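Local coordinates for protein cellulose 1,4-beta-cellobiosidase (PDB 4JJJ) that probably hydrolyses 1,4-beta-glycosidic bonds of cellulose to release cellobiose, through the family 48 glycoside hydrolase domain that makes up this chain, at residues F415-A426 with A437-W447; V499-M510 with A521-L532. The protein carries 1 engineered substitution. All coordinates share one frame; numbering follows the deposited sequence. Where two conformers were deposited one is given.

Interaction 1: F415-A426 with A437-W447; sequences FGFQVWNMERVA and AEAILDKWVPW. With CA (calcium ion), chain G; BGC (beta-D-glucopyranose), chain B.
Trp-444 starts anti to its amide nitrogen (chi1 -176°), which swings the indole across to the segment 415-426, where the doubly bent chain of Met-422 (chi2 54°, chi3 56°) folds over it in the conformer described here; a second was modelled. CG of Met-422 stands 3.7 Å from the centroid of the six-membered ring of Trp-444, a CH-pi contact over the face; the sulfur lies above the five-membered ring, making this a Met-aromatic pair. While still over the indole, SD of Met-422 also meets CD2 of Leu-441 at 3.7 Å, and CE touches CG2 of Ile-440. The indole edge is gripped too: NE1 of Trp-444 donates to OE1 of Gln-418 over 3.0 Å, in the carbonyl plane on a lone pair, with amide and ring nearly coplanar. The same oxygen accepts from the backbone N of Ile-373. CG1 of Val-419 presses on the rim at CH2 of Trp-444, 3.8 Å away. A leucine for Trp-444 lacks the indole N-H and would probably leave Gln-418 OE1 with only Ile-373 of these two donors, its amide freer to turn, and open a gap beneath Met-422. Val-425 CG1 packs on Ala-437 CB at 3.6 Å. Phe-417 and Trp-420 line the glycan pocket, and Glu-438 and Asp-442 bind calcium. This is a helical hairpin of the (alpha/alpha)6 barrel, with sugar at one end and metal at the other.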
loop_
_atom_site.group_PDB
_atom_site.type_symbol
_atom_site.label_atom_id
_atom_site.label_comp_id
_atom_site.label_asym_id
_atom_site.label_seq_id
_atom_site.Cartn_x
_atom_site.Cartn_y
_atom_site.Cartn_z
ATOM N N PHE A 415 -7.077 12.324 0.631
ATOM C CA PHE A 415 -6.589 12.822 1.912
ATOM C C PHE A 415 -6.083 11.742 2.850
ATOM O O PHE A 415 -5.254 12.083 3.696
ATOM C CB PHE A 415 -7.618 13.693 2.598
ATOM C CG PHE A 415 -7.203 14.273 3.898
ATOM C CD1 PHE A 415 -6.421 15.438 3.989
ATOM C CD2 PHE A 415 -7.586 13.671 5.056
ATOM C CE1 PHE A 415 -6.061 16.002 5.194
ATOM C CE2 PHE A 415 -7.224 14.195 6.279
ATOM C CZ PHE A 415 -6.477 15.389 6.349
ATOM N N GLY A 416 -6.526 10.536 2.665
ATOM C CA GLY A 416 -6.031 9.444 3.517
ATOM C C GLY A 416 -4.528 9.349 3.534
ATOM O O GLY A 416 -3.930 9.035 4.567
ATOM N N PHE A 417 -3.844 9.592 2.412
ATOM C CA PHE A 417 -2.418 9.438 2.438
ATOM C C PHE A 417 -1.745 10.506 3.280
ATOM O O PHE A 417 -0.675 10.311 3.834
ATOM C CB PHE A 417 -1.889 9.504 1.011
ATOM C CG PHE A 417 -1.971 8.243 0.223
ATOM C CD1 PHE A 417 -1.492 7.037 0.731
ATOM C CD2 PHE A 417 -2.602 8.253 -0.985
ATOM C CE1 PHE A 417 -1.540 5.854 -0.053
ATOM C CE2 PHE A 417 -2.669 7.105 -1.719
ATOM C CZ PHE A 417 -2.138 5.929 -1.263
ATOM N N GLN A 418 -2.398 11.674 3.416
ATOM C CA GLN A 418 -1.878 12.759 4.281
ATOM C C GLN A 418 -1.740 12.266 5.705
ATOM O O GLN A 418 -0.672 12.382 6.326
ATOM C CB GLN A 418 -2.764 13.973 4.355
ATOM C CG GLN A 418 -2.961 14.751 3.053
ATOM C CD GLN A 418 -1.711 15.342 2.567
ATOM O OE1 GLN A 418 -0.998 16.116 3.316
ATOM N NE2 GLN A 418 -1.339 15.026 1.322
ATOM N N VAL A 419 -2.812 11.626 6.229
ATOM C CA VAL A 419 -2.829 11.129 7.628
ATOM C C VAL A 419 -2.040 9.877 7.785
ATOM O O VAL A 419 -1.434 9.665 8.865
ATOM C CB VAL A 419 -4.243 11.101 8.182
ATOM C CG1 VAL A 419 -4.780 12.507 8.398
ATOM C CG2 VAL A 419 -5.211 10.305 7.338
ATOM N N TRP A 420 -2.015 8.999 6.832
ATOM C CA TRP A 420 -1.193 7.787 6.982
ATOM C C TRP A 420 0.300 8.175 7.148
ATOM O O TRP A 420 1.019 7.666 8.054
ATOM C CB TRP A 420 -1.401 6.834 5.878
ATOM C CG TRP A 420 -2.603 6.001 5.955
ATOM C CD1 TRP A 420 -3.442 5.852 6.993
ATOM C CD2 TRP A 420 -3.021 5.039 4.963
ATOM N NE1 TRP A 420 -4.390 4.927 6.690
ATOM C CE2 TRP A 420 -4.139 4.379 5.468
ATOM C CE3 TRP A 420 -2.517 4.688 3.707
ATOM C CZ2 TRP A 420 -4.774 3.363 4.784
ATOM C CZ3 TRP A 420 -3.150 3.660 2.996
ATOM C CH2 TRP A 420 -4.252 3.012 3.536
ATOM N N ASN A 421 0.774 9.108 6.294
ATOM C CA ASN A 421 2.151 9.596 6.438
ATOM C C ASN A 421 2.336 10.414 7.702
ATOM O O ASN A 421 3.232 10.135 8.539
ATOM C CB ASN A 421 2.547 10.382 5.220
ATOM C CG ASN A 421 3.740 11.245 5.480
ATOM O OD1 ASN A 421 4.703 10.774 5.971
ATOM N ND2 ASN A 421 3.733 12.452 4.894
ATOM N N MET A 422 1.447 11.347 7.919
ATOM C CA MET A 422 1.603 12.305 8.988
ATOM C C MET A 422 1.570 11.652 10.331
ATOM O O MET A 422 2.286 12.077 11.216
ATOM C CB MET A 422 0.654 13.511 8.959
ATOM C CG MET A 422 1.206 14.765 9.629
ATOM S SD MET A 422 2.814 15.359 9.066
ATOM C CE MET A 422 2.554 15.575 7.306
ATOM N N GLU A 423 0.718 10.639 10.484
ATOM C CA GLU A 423 0.684 9.895 11.804
ATOM C C GLU A 423 2.073 9.311 12.157
ATOM O O GLU A 423 2.477 9.371 13.313
ATOM C CB GLU A 423 -0.314 8.764 11.791
ATOM C CG GLU A 423 -0.610 8.237 13.191
ATOM C CD GLU A 423 -1.525 7.059 13.197
ATOM O OE1 GLU A 423 -2.586 7.156 12.542
ATOM O OE2 GLU A 423 -1.163 6.113 13.881
ATOM N N ARG A 424 2.794 8.873 11.133
ATOM C CA ARG A 424 4.075 8.275 11.387
ATOM C C ARG A 424 5.091 9.404 11.768
ATOM O O ARG A 424 5.926 9.208 12.646
ATOM C CB ARG A 424 4.577 7.548 10.160
ATOM C CG ARG A 424 3.670 6.386 9.683
ATOM C CD ARG A 424 3.834 6.198 8.198
ATOM N NE ARG A 424 2.889 5.214 7.723
ATOM C CZ ARG A 424 2.437 5.091 6.470
ATOM N NH1 ARG A 424 2.904 5.869 5.563
ATOM N NH2 ARG A 424 1.436 4.217 6.206
ATOM N N VAL A 425 4.958 10.555 11.085
ATOM C CA VAL A 425 5.768 11.746 11.427
ATOM C C VAL A 425 5.466 12.178 12.861
ATOM O O VAL A 425 6.397 12.512 13.610
ATOM C CB VAL A 425 5.509 12.882 10.401
ATOM C CG1 VAL A 425 6.325 14.127 10.756
ATOM C CG2 VAL A 425 5.857 12.362 8.998
ATOM N N ALA A 426 4.175 12.220 13.247
ATOM C CA ALA A 426 3.808 12.560 14.589
ATOM C C ALA A 426 4.314 11.564 15.579
ATOM O O ALA A 426 4.672 11.953 16.735
ATOM C CB ALA A 426 2.291 12.760 14.678
ATOM N N ALA A 437 10.707 16.572 11.931
ATOM C CA ALA A 437 9.267 16.190 12.042
ATOM C C ALA A 437 8.408 17.306 12.574
ATOM O O ALA A 437 7.329 17.588 12.076
ATOM C CB ALA A 437 9.133 14.972 12.877
ATOM N N GLU A 438 8.914 17.974 13.618
ATOM C CA GLU A 438 8.179 19.080 14.253
ATOM C C GLU A 438 7.878 20.207 13.236
ATOM O O GLU A 438 6.729 20.685 13.185
ATOM C CB GLU A 438 9.029 19.643 15.379
ATOM C CG GLU A 438 8.328 20.700 16.169
ATOM C CD GLU A 438 9.163 21.274 17.294
ATOM O OE1 GLU A 438 10.320 21.084 17.396
ATOM O OE2 GLU A 438 8.572 21.942 18.109
ATOM N N ALA A 439 8.860 20.529 12.397
ATOM C CA ALA A 439 8.633 21.609 11.420
ATOM C C ALA A 439 7.568 21.248 10.447
ATOM O O ALA A 439 6.742 22.108 10.111
ATOM C CB ALA A 439 9.897 21.975 10.717
ATOM N N ILE A 440 7.573 20.001 9.948
ATOM C CA ILE A 440 6.474 19.573 9.052
ATOM C C ILE A 440 5.123 19.657 9.741
ATOM O O ILE A 440 4.107 20.217 9.197
ATOM C CB ILE A 440 6.777 18.136 8.541
ATOM C CG1 ILE A 440 8.006 18.092 7.684
ATOM C CG2 ILE A 440 5.583 17.652 7.704
ATOM C CD1 ILE A 440 8.538 16.709 7.399
ATOM N N LEU A 441 5.037 19.083 10.940
ATOM C CA LEU A 441 3.808 19.059 11.698
ATOM C C LEU A 441 3.274 20.446 12.049
ATOM O O LEU A 441 2.060 20.720 11.959
ATOM C CB LEU A 441 4.090 18.297 12.975
ATOM C CG LEU A 441 4.250 16.811 12.780
ATOM C CD1 LEU A 441 4.980 16.173 13.964
ATOM C CD2 LEU A 441 2.888 16.148 12.636
ATOM N N ASP A 442 4.188 21.400 12.391
ATOM C CA ASP A 442 3.715 22.708 12.791
ATOM C C ASP A 442 2.999 23.415 11.644
ATOM O O ASP A 442 2.159 24.293 11.940
ATOM C CB ASP A 442 4.912 23.537 13.317
ATOM C CG ASP A 442 5.346 23.153 14.756
ATOM O OD1 ASP A 442 4.703 22.437 15.505
ATOM O OD2 ASP A 442 6.462 23.673 15.073
ATOM N N LYS A 443 3.378 23.133 10.400
ATOM C CA LYS A 443 2.672 23.693 9.266
ATOM C C LYS A 443 1.484 22.841 8.799
ATOM O O LYS A 443 0.479 23.374 8.351
ATOM C CB LYS A 443 3.693 23.899 8.175
ATOM C CG LYS A 443 3.091 24.589 6.959
ATOM C CD LYS A 443 4.088 25.045 5.898
ATOM C CE LYS A 443 3.395 25.792 4.750
ATOM N NZ LYS A 443 4.363 26.393 3.739
ATOM N N TRP A 444 1.584 21.540 8.906
ATOM C CA TRP A 444 0.483 20.668 8.447
ATOM C C TRP A 444 -0.708 20.649 9.345
ATOM O O TRP A 444 -1.843 20.629 8.884
ATOM C CB TRP A 444 1.058 19.192 8.232
ATOM C CG TRP A 444 0.103 18.219 7.684
ATOM C CD1 TRP A 444 -0.006 17.866 6.347
ATOM C CD2 TRP A 444 -0.852 17.447 8.384
ATOM N NE1 TRP A 444 -0.959 16.951 6.187
ATOM C CE2 TRP A 444 -1.553 16.684 7.407
ATOM C CE3 TRP A 444 -1.222 17.333 9.702
ATOM C CZ2 TRP A 444 -2.557 15.787 7.748
ATOM C CZ3 TRP A 444 -2.260 16.475 10.037
ATOM C CH2 TRP A 444 -2.900 15.725 9.090
ATOM N N VAL A 445 -0.457 20.592 10.659
ATOM C CA VAL A 445 -1.512 20.407 11.652
ATOM C C VAL A 445 -2.575 21.521 11.582
ATOM O O VAL A 445 -3.742 21.208 11.445
ATOM C CB VAL A 445 -0.938 20.178 13.066
ATOM C CG1 VAL A 445 -2.011 20.255 14.162
ATOM C CG2 VAL A 445 -0.276 18.810 13.152
ATOM N N PRO A 446 -2.183 22.773 11.525
ATOM C CA PRO A 446 -3.208 23.802 11.377
ATOM C C PRO A 446 -4.060 23.686 10.158
ATOM O O PRO A 446 -5.252 23.955 10.228
ATOM C CB PRO A 446 -2.446 25.115 11.449
ATOM C CG PRO A 446 -1.112 24.807 11.941
ATOM C CD PRO A 446 -0.834 23.350 11.764
ATOM N N TRP A 447 -3.456 23.302 9.047
ATOM C CA TRP A 447 -4.140 23.133 7.819
ATOM C C TRP A 447 -5.152 22.048 7.965
ATOM O O TRP A 447 -6.305 22.183 7.543
ATOM C CB TRP A 447 -3.162 22.735 6.664
ATOM C CG TRP A 447 -3.788 22.359 5.435
ATOM C CD1 TRP A 447 -4.457 23.159 4.535
ATOM C CD2 TRP A 447 -3.764 21.056 4.839
ATOM N NE1 TRP A 447 -4.851 22.441 3.447
ATOM C CE2 TRP A 447 -4.458 21.135 3.608
ATOM C CE3 TRP A 447 -3.316 19.790 5.275
ATOM C CZ2 TRP A 447 -4.683 20.042 2.783
ATOM C CZ3 TRP A 447 -3.518 18.688 4.462
ATOM C CH2 TRP A 447 -4.249 18.833 3.185
HETATM CA CA CA G . 6.963 23.838 17.251
HETATM C C2 BGC B . -8.299 1.350 0.309
HETATM C C3 BGC B . -6.893 0.954 0.754
HETATM C C4 BGC B . -5.826 1.688 -0.109
HETATM C C5 BGC B . -6.120 3.204 -0.235
HETATM C C6 BGC B . -5.175 3.848 -1.222
HETATM C C1 BGC B . -8.475 2.857 0.266
HETATM O O2 BGC B . -9.255 0.832 1.224
HETATM O O3 BGC B . -6.795 -0.487 0.644
HETATM O O4 BGC B . -4.532 1.460 0.485
HETATM O O5 BGC B . -7.483 3.361 -0.650
HETATM O O6 BGC B . -5.269 3.231 -2.492
HETATM O O HOH W 1 5.569 22.029 18.043
HETATM O O HOH W 2 5.785 23.942 19.305
HETATM O O HOH W 3 7.654 25.789 18.027
#

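Interaction 2: V499-M510 with A521-L532; sequences VGVTAALAKTLM and ALATAEGLLDAL. With ZN (zinc ion), chain S; NA (sodium ion), chain J.
The side chain of Leu-509 lies against the helix 521-532 from CB to both methyls. Its CB sits 3.6 Å from the carbonyl O of Ala-521 and also touches CB of Ala-525; beyond CG the two methyls part, CD1 running to CG2 of Thr-524 at 3.6 Å and CD2 to CB of Ala-521 at 4.1 Å. With CG beside the backbone N (chi1 -67°), the fork spreads over the surface of the partner helix, one methyl on Thr-524 and the other on Ala-521. With OG1 of Thr-524 hydrogen-bonded to O of Thr-520, its CG2 methyl faces Leu-509. Close by, Ala-506 and Ala-525 bring the backbones together: their CA atoms are 4.4 Å apart, and small methyls let the axes approach to 8.2 Å. The two helices run nearly antiparallel, at 150°, as one hairpin of the (alpha/alpha)6 barrel of family 48. On one flank of Ala-506, SD of Met-510 and CD1 of Leu-529 come tip to tip, while CG of Met-510 rests on the methyl of Ala-525. On the other, Leu-528 drives CD1 against CD2 of Leu-505 at 3.7 Å. Toward the start of the helix 499-510, Leu-532 sets CD2 3.8 Å from both CB of Val-499 and CG2 of Thr-502; the side chains of Thr-502 and Leu-532 run alongside one another, pointing opposite ways, and OG1 of Thr-502 is hydrogen-bonded to O of Asp-498. Away from this apolar seam, Glu-526 binds zinc together with His-633, and the carboxylate of Asp-530 binds sodium.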
loop_
_atom_site.group_PDB
_atom_site.type_symbol
_atom_site.label_atom_id
_atom_site.label_comp_id
_atom_site.label_asym_id
_atom_site.label_seq_id
_atom_site.Cartn_x
_atom_site.Cartn_y
_atom_site.Cartn_z
ATOM N N VAL A 499 -14.243 6.617 8.294
ATOM C CA VAL A 499 -13.902 6.376 9.721
ATOM C C VAL A 499 -12.404 6.038 9.854
ATOM O O VAL A 499 -11.830 6.264 10.919
ATOM C CB VAL A 499 -14.798 5.353 10.411
ATOM C CG1 VAL A 499 -16.256 5.872 10.376
ATOM C CG2 VAL A 499 -14.681 3.970 9.771
ATOM N N GLY A 500 -11.837 5.433 8.814
ATOM C CA GLY A 500 -10.414 5.065 8.801
ATOM C C GLY A 500 -9.572 6.338 8.794
ATOM O O GLY A 500 -8.601 6.516 9.569
ATOM N N VAL A 501 -9.918 7.239 7.888
ATOM C CA VAL A 501 -9.221 8.508 7.749
ATOM C C VAL A 501 -9.387 9.297 9.060
ATOM O O VAL A 501 -8.469 9.903 9.539
ATOM C CB VAL A 501 -9.800 9.316 6.556
ATOM C CG1 VAL A 501 -9.282 10.764 6.609
ATOM C CG2 VAL A 501 -9.466 8.621 5.284
ATOM N N THR A 502 -10.580 9.273 9.595
ATOM C CA THR A 502 -10.893 9.944 10.849
ATOM C C THR A 502 -9.962 9.471 11.956
ATOM O O THR A 502 -9.403 10.262 12.684
ATOM C CB THR A 502 -12.382 9.833 11.209
ATOM O OG1 THR A 502 -13.151 10.451 10.152
ATOM C CG2 THR A 502 -12.691 10.508 12.549
ATOM N N ALA A 503 -9.844 8.172 12.120
ATOM C CA ALA A 503 -9.019 7.619 13.202
ATOM C C ALA A 503 -7.549 7.984 13.031
ATOM O O ALA A 503 -6.896 8.325 14.003
ATOM C CB ALA A 503 -9.275 6.149 13.257
ATOM N N ALA A 504 -7.041 7.952 11.786
ATOM C CA ALA A 504 -5.666 8.310 11.557
ATOM C C ALA A 504 -5.466 9.799 11.821
ATOM O O ALA A 504 -4.408 10.218 12.331
ATOM C CB ALA A 504 -5.282 7.943 10.113
ATOM N N LEU A 505 -6.427 10.644 11.478
ATOM C CA LEU A 505 -6.335 12.067 11.751
ATOM C C LEU A 505 -6.318 12.293 13.281
ATOM O O LEU A 505 -5.479 13.031 13.790
ATOM C CB LEU A 505 -7.491 12.800 11.076
ATOM C CG LEU A 505 -7.557 14.304 11.351
ATOM C CD1 LEU A 505 -6.253 14.973 10.951
ATOM C CD2 LEU A 505 -8.783 14.866 10.646
ATOM N N ALA A 506 -7.194 11.629 13.999
ATOM C CA ALA A 506 -7.254 11.744 15.438
ATOM C C ALA A 506 -5.891 11.348 16.028
ATOM O O ALA A 506 -5.378 12.057 16.940
ATOM C CB ALA A 506 -8.296 10.886 16.020
ATOM N N LYS A 507 -5.279 10.237 15.562
ATOM C CA LYS A 507 -3.983 9.841 16.101
ATOM C C LYS A 507 -2.908 10.863 15.813
ATOM O O LYS A 507 -2.053 11.167 16.667
ATOM C CB LYS A 507 -3.629 8.480 15.628
ATOM C CG LYS A 507 -4.399 7.347 16.310
ATOM C CD LYS A 507 -3.937 6.005 15.883
ATOM C CE LYS A 507 -4.410 5.617 14.475
ATOM N NZ LYS A 507 -3.524 4.550 13.855
ATOM N N THR A 508 -2.870 11.314 14.569
ATOM C CA THR A 508 -1.869 12.273 14.197
ATOM C C THR A 508 -1.889 13.455 15.152
ATOM O O THR A 508 -0.834 13.898 15.648
ATOM C CB THR A 508 -2.144 12.820 12.734
ATOM O OG1 THR A 508 -2.019 11.732 11.849
ATOM C CG2 THR A 508 -1.117 13.790 12.279
ATOM N N LEU A 509 -3.070 13.937 15.405
ATOM C CA LEU A 509 -3.275 15.087 16.284
ATOM C C LEU A 509 -2.894 14.790 17.760
ATOM O O LEU A 509 -2.290 15.627 18.416
ATOM C CB LEU A 509 -4.741 15.582 16.187
ATOM C CG LEU A 509 -5.097 16.183 14.787
ATOM C CD1 LEU A 509 -6.561 16.493 14.678
ATOM C CD2 LEU A 509 -4.284 17.407 14.499
ATOM N N MET A 510 -3.211 13.609 18.219
ATOM C CA MET A 510 -2.881 13.196 19.596
ATOM C C MET A 510 -1.369 13.088 19.803
ATOM O O MET A 510 -0.882 13.628 20.811
ATOM C CB MET A 510 -3.559 11.875 19.923
ATOM C CG MET A 510 -5.052 12.079 20.276
ATOM S SD MET A 510 -5.791 10.587 20.960
ATOM C CE MET A 510 -5.589 9.366 19.660
ATOM N N ALA A 521 -5.004 21.096 18.809
ATOM C CA ALA A 521 -4.826 19.735 18.248
ATOM C C ALA A 521 -5.528 18.690 19.112
ATOM O O ALA A 521 -6.224 17.765 18.613
ATOM C CB ALA A 521 -3.382 19.366 18.021
ATOM N N LEU A 522 -5.304 18.732 20.424
ATOM C CA LEU A 522 -5.902 17.736 21.284
ATOM C C LEU A 522 -7.432 17.880 21.272
ATOM O O LEU A 522 -8.134 16.865 21.234
ATOM C CB LEU A 522 -5.439 17.858 22.727
ATOM C CG LEU A 522 -5.979 16.707 23.649
ATOM C CD1 LEU A 522 -5.817 15.305 23.119
ATOM C CD2 LEU A 522 -5.336 16.863 25.020
ATOM N N ALA A 523 -7.903 19.130 21.276
ATOM C CA ALA A 523 -9.373 19.333 21.245
ATOM C C ALA A 523 -10.034 18.766 20.005
ATOM O O ALA A 523 -11.078 18.115 20.075
ATOM C CB ALA A 523 -9.765 20.777 21.502
ATOM N N THR A 524 -9.395 18.909 18.880
ATOM C CA THR A 524 -9.895 18.318 17.627
ATOM C C THR A 524 -9.911 16.811 17.709
ATOM O O THR A 524 -10.887 16.184 17.343
ATOM C CB THR A 524 -9.093 18.855 16.402
ATOM O OG1 THR A 524 -9.150 20.291 16.453
ATOM C CG2 THR A 524 -9.595 18.373 15.067
ATOM N N ALA A 525 -8.776 16.230 18.134
ATOM C CA ALA A 525 -8.678 14.796 18.281
ATOM C C ALA A 525 -9.785 14.253 19.170
ATOM O O ALA A 525 -10.431 13.251 18.849
ATOM C CB ALA A 525 -7.337 14.427 18.856
ATOM N N GLU A 526 -10.012 14.944 20.294
ATOM C CA GLU A 526 -10.993 14.441 21.250
ATOM C C GLU A 526 -12.385 14.464 20.588
ATOM O O GLU A 526 -13.180 13.525 20.796
ATOM C CB GLU A 526 -11.051 15.318 22.492
ATOM C CG GLU A 526 -9.838 15.232 23.392
ATOM C CD GLU A 526 -9.710 13.974 24.264
ATOM O OE1 GLU A 526 -10.259 12.889 23.970
ATOM O OE2 GLU A 526 -9.021 14.103 25.323
ATOM N N GLY A 527 -12.683 15.504 19.801
ATOM C CA GLY A 527 -13.951 15.598 19.088
ATOM C C GLY A 527 -14.143 14.523 18.040
ATOM O O GLY A 527 -15.200 13.982 17.878
ATOM N N LEU A 528 -13.037 14.177 17.358
ATOM C CA LEU A 528 -13.042 13.039 16.426
ATOM C C LEU A 528 -13.272 11.668 17.100
ATOM O O LEU A 528 -14.069 10.846 16.626
ATOM C CB LEU A 528 -11.763 13.019 15.600
ATOM C CG LEU A 528 -11.576 14.230 14.668
ATOM C CD1 LEU A 528 -10.256 14.148 13.972
ATOM C CD2 LEU A 528 -12.759 14.340 13.678
ATOM N N LEU A 529 -12.678 11.435 18.267
ATOM C CA LEU A 529 -12.890 10.180 18.953
ATOM C C LEU A 529 -14.356 10.096 19.454
ATOM O O LEU A 529 -14.975 9.070 19.368
ATOM C CB LEU A 529 -11.966 10.089 20.170
ATOM C CG LEU A 529 -10.463 9.993 19.919
ATOM C CD1 LEU A 529 -9.711 9.920 21.261
ATOM C CD2 LEU A 529 -10.152 8.870 18.996
ATOM N N ASP A 530 -14.911 11.221 19.897
ATOM C CA ASP A 530 -16.307 11.219 20.300
ATOM C C ASP A 530 -17.169 10.860 19.101
ATOM O O ASP A 530 -18.173 10.153 19.243
ATOM C CB ASP A 530 -16.734 12.597 20.775
ATOM C CG ASP A 530 -16.220 12.973 22.130
ATOM O OD1 ASP A 530 -15.834 12.084 22.857
ATOM O OD2 ASP A 530 -16.240 14.191 22.462
ATOM N N ALA A 531 -16.873 11.490 17.959
ATOM C CA ALA A 531 -17.608 11.251 16.718
ATOM C C ALA A 531 -17.597 9.802 16.328
ATOM O O ALA A 531 -18.611 9.218 15.978
ATOM C CB ALA A 531 -17.025 12.141 15.630
ATOM N N LEU A 532 -16.439 9.142 16.415
ATOM C CA LEU A 532 -16.323 7.712 16.154
ATOM C C LEU A 532 -17.224 6.964 17.074
ATOM O O LEU A 532 -17.917 6.056 16.665
ATOM C CB LEU A 532 -14.880 7.221 16.185
ATOM C CG LEU A 532 -13.959 7.811 15.066
ATOM C CD1 LEU A 532 -12.499 7.542 15.296
ATOM C CD2 LEU A 532 -14.336 7.230 13.718
HETATM ZN ZN ZN S . -9.154 12.499 26.394
HETATM NA NA NA J . -14.704 13.116 24.690
HETATM O O HOH W 4 -12.885 12.322 23.327
HETATM O O HOH W 5 -11.054 12.091 27.054
HETATM O O HOH W 6 -12.823 13.421 26.512
HETATM O O HOH W 7 -14.422 14.977 24.341
HETATM O O HOH W 8 -16.506 14.041 25.116
#

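The hairpin of interaction 1 is complete before that of interaction 2 begins, so the two follow in series along the chain, joined through the strands 465-473 and 488-496. They lie about 13 Å apart, centre to centre. The first helix of each pair makes the junction: helix 416-432 packs against helix 499-516, with a salt bridge from Glu-423 OE2 to Lys-507 NZ of 2.8 Å. Lys-507 also pairs with Glu-625 of helix 620-637, which joins the neighbouring helix to the same cluster. This is consistent with successive hairpins forming part of the wall of the (alpha/alpha)6 barrel, with the glycan site reached from helix 416-432 and metal sites on both second helices, 435-450 and 519-533.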